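Side-chain contact in OXA-46 oxacillinase (Pseudomonas aeruginosa, PDB 3IF6), which probably hydrolyses beta-lactam antibiotics as a class D serine beta-lactamase, giving a substituted beta-amino acid: residues Lys33-Leu38 and Gly42-Ala47. Sequence-based numbering, arbitrary orientation.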
loop_
_atom_site.group_PDB
_atom_site.type_symbol
_atom_site.label_atom_id
_atom_site.label_comp_id
_atom_site.label_asym_id
_atom_site.label_seq_id
_atom_site.Cartn_x
_atom_site.Cartn_y
_atom_site.Cartn_z
ATOM N N LYS B 33 -28.563 -4.029 14.222
ATOM C CA LYS B 33 -28.515 -2.850 15.089
ATOM C C LYS B 33 -27.439 -1.833 14.707
ATOM O O LYS B 33 -27.608 -0.635 14.924
ATOM C CB LYS B 33 -28.396 -3.279 16.554
ATOM C CG LYS B 33 -27.437 -2.475 17.444
ATOM C CD LYS B 33 -26.024 -3.112 17.443
ATOM C CE LYS B 33 -25.223 -2.774 18.707
ATOM N NZ LYS B 33 -25.520 -3.742 19.814
ATOM N N PHE B 34 -26.338 -2.303 14.136
ATOM C CA PHE B 34 -25.284 -1.388 13.699
ATOM C C PHE B 34 -25.800 -0.401 12.635
ATOM O O PHE B 34 -25.357 0.737 12.569
ATOM C CB PHE B 34 -24.045 -2.157 13.212
ATOM C CG PHE B 34 -23.174 -2.663 14.327
ATOM C CD1 PHE B 34 -22.413 -1.774 15.087
ATOM C CD2 PHE B 34 -23.115 -4.030 14.616
ATOM C CE1 PHE B 34 -21.596 -2.238 16.138
ATOM C CE2 PHE B 34 -22.303 -4.518 15.652
ATOM C CZ PHE B 34 -21.541 -3.621 16.423
ATOM N N PHE B 35 -26.760 -0.860 11.844
ATOM C CA PHE B 35 -27.368 -0.086 10.785
ATOM C C PHE B 35 -28.452 0.813 11.327
ATOM O O PHE B 35 -28.517 1.990 10.977
ATOM C CB PHE B 35 -27.982 -1.009 9.748
ATOM C CG PHE B 35 -26.982 -1.746 8.927
ATOM C CD1 PHE B 35 -26.381 -2.908 9.410
ATOM C CD2 PHE B 35 -26.653 -1.297 7.644
ATOM C CE1 PHE B 35 -25.472 -3.605 8.630
ATOM C CE2 PHE B 35 -25.739 -1.986 6.863
ATOM C CZ PHE B 35 -25.143 -3.144 7.362
ATOM N N SER B 36 -29.319 0.252 12.166
ATOM C CA SER B 36 -30.440 1.019 12.721
ATOM C C SER B 36 -29.992 2.074 13.754
ATOM O O SER B 36 -30.711 3.026 14.020
ATOM C CB SER B 36 -31.571 0.096 13.212
ATOM O OG SER B 36 -31.105 -0.838 14.168
ATOM N N ASP B 37 -28.785 1.930 14.285
ATOM C CA ASP B 37 -28.196 2.975 15.132
ATOM C C ASP B 37 -27.863 4.267 14.359
ATOM O O ASP B 37 -27.662 5.339 14.955
ATOM C CB ASP B 37 -26.926 2.468 15.821
ATOM C CG ASP B 37 -27.211 1.496 16.971
ATOM O OD1 ASP B 37 -28.337 1.512 17.563
ATOM O OD2 ASP B 37 -26.269 0.717 17.275
ATOM N N LEU B 38 -27.776 4.159 13.040
ATOM C CA LEU B 38 -27.585 5.324 12.217
ATOM C C LEU B 38 -28.757 5.444 11.244
ATOM O O LEU B 38 -28.582 5.890 10.114
ATOM C CB LEU B 38 -26.262 5.201 11.479
ATOM C CG LEU B 38 -24.995 5.972 11.849
ATOM C CD1 LEU B 38 -25.023 6.632 13.219
ATOM C CD2 LEU B 38 -23.808 5.040 11.681
ATOM N N GLY B 42 -29.430 -1.524 5.041
ATOM C CA GLY B 42 -28.646 -2.213 4.044
ATOM C C GLY B 42 -28.086 -3.557 4.460
ATOM O O GLY B 42 -28.716 -4.301 5.207
ATOM N N ALA B 43 -26.884 -3.859 3.968
ATOM C CA ALA B 43 -26.306 -5.186 4.103
ATOM C C ALA B 43 -24.788 -5.143 4.161
ATOM O O ALA B 43 -24.149 -4.311 3.531
ATOM C CB ALA B 43 -26.766 -6.101 2.950
ATOM N N ILE B 44 -24.223 -6.075 4.916
ATOM C CA ILE B 44 -22.793 -6.298 4.910
ATOM C C ILE B 44 -22.492 -7.802 4.770
ATOM O O ILE B 44 -23.192 -8.625 5.339
ATOM C CB ILE B 44 -22.128 -5.700 6.182
ATOM C CG1 ILE B 44 -20.588 -5.637 6.026
ATOM C CG2 ILE B 44 -22.573 -6.455 7.425
ATOM C CD1 ILE B 44 -19.910 -4.655 6.967
ATOM N N VAL B 45 -21.483 -8.137 3.965
ATOM C CA VAL B 45 -20.819 -9.420 4.039
ATOM C C VAL B 45 -19.414 -9.183 4.569
ATOM O O VAL B 45 -18.625 -8.433 3.968
ATOM C CB VAL B 45 -20.689 -10.077 2.671
ATOM C CG1 VAL B 45 -19.967 -11.395 2.805
ATOM C CG2 VAL B 45 -22.032 -10.282 2.020
ATOM N N ILE B 46 -19.067 -9.796 5.690
ATOM C CA ILE B 46 -17.642 -9.878 6.007
ATOM C C ILE B 46 -17.009 -11.278 6.091
ATOM O O ILE B 46 -17.382 -12.099 6.941
ATOM C CB ILE B 46 -17.140 -8.893 7.108
ATOM C CG1 ILE B 46 -16.064 -9.551 7.973
ATOM C CG2 ILE B 46 -18.280 -8.217 7.858
ATOM C CD1 ILE B 46 -16.582 -10.257 9.125
ATOM N N ALA B 47 -16.059 -11.503 5.169
ATOM C CA ALA B 47 -15.240 -12.705 5.085
ATOM C C ALA B 47 -13.963 -12.595 5.918
ATOM O O ALA B 47 -12.926 -12.180 5.416
ATOM C CB ALA B 47 -14.899 -12.990 3.636
#
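Phe35 reaches from the short helix 32-36 to the backbone of Gly42 and Ala43 at the start of strand 42-48, and it alone carries the helix side of this buried contact. Its CB points at the strand. With CG anti to the carbonyl carbon and beside the backbone N (chi1 -71°), the ring runs out along the first residues of the strand. The atoms CD2, CE2 and CZ do the touching. CD2, the first atom past the branch, lies 3.8 Å from Gly42 N. CE2 follows at the peptide between the two residues, 3.7 Å from Gly42 C and 3.6 Å from Ala43 N. At the tip, CZ comes to 3.8 Å from Ala43 C and then meets the side chain of Ile44, 4.1 Å from its CB. Gly42 O stands over one face of the ring, displaced toward its rim, while the nitrogens of Ala43 and Ile44 approach obliquely. No hydrogen bond joins the two segments.

The fold is the penicillin-recognising one shared by serine beta-lactamases and penicillin-binding proteins, and the contact joins helix 32-36 to strand 42-48 of the central mixed sheet, away from the predicted acylation serine Ser72. Strand 42-48 pairs with 55-58 and 229-238; the latter supplies Leu235 and Ile237 against Phe35, whose ring also meets that of Phe59 with the planes inclined at about 45°.

Ile44 turns its CB toward Phe35, and its CG2 touches the ring tip at 4.2 Å from CZ. CG1, anti to the backbone N (chi1 -167°), leaves CG2 as the nearer branch. The same side chain also packs on Ala253 of helix 247-259, whereas Ala43 directs its methyl away from helix 32-36 and offers Phe35 its backbone.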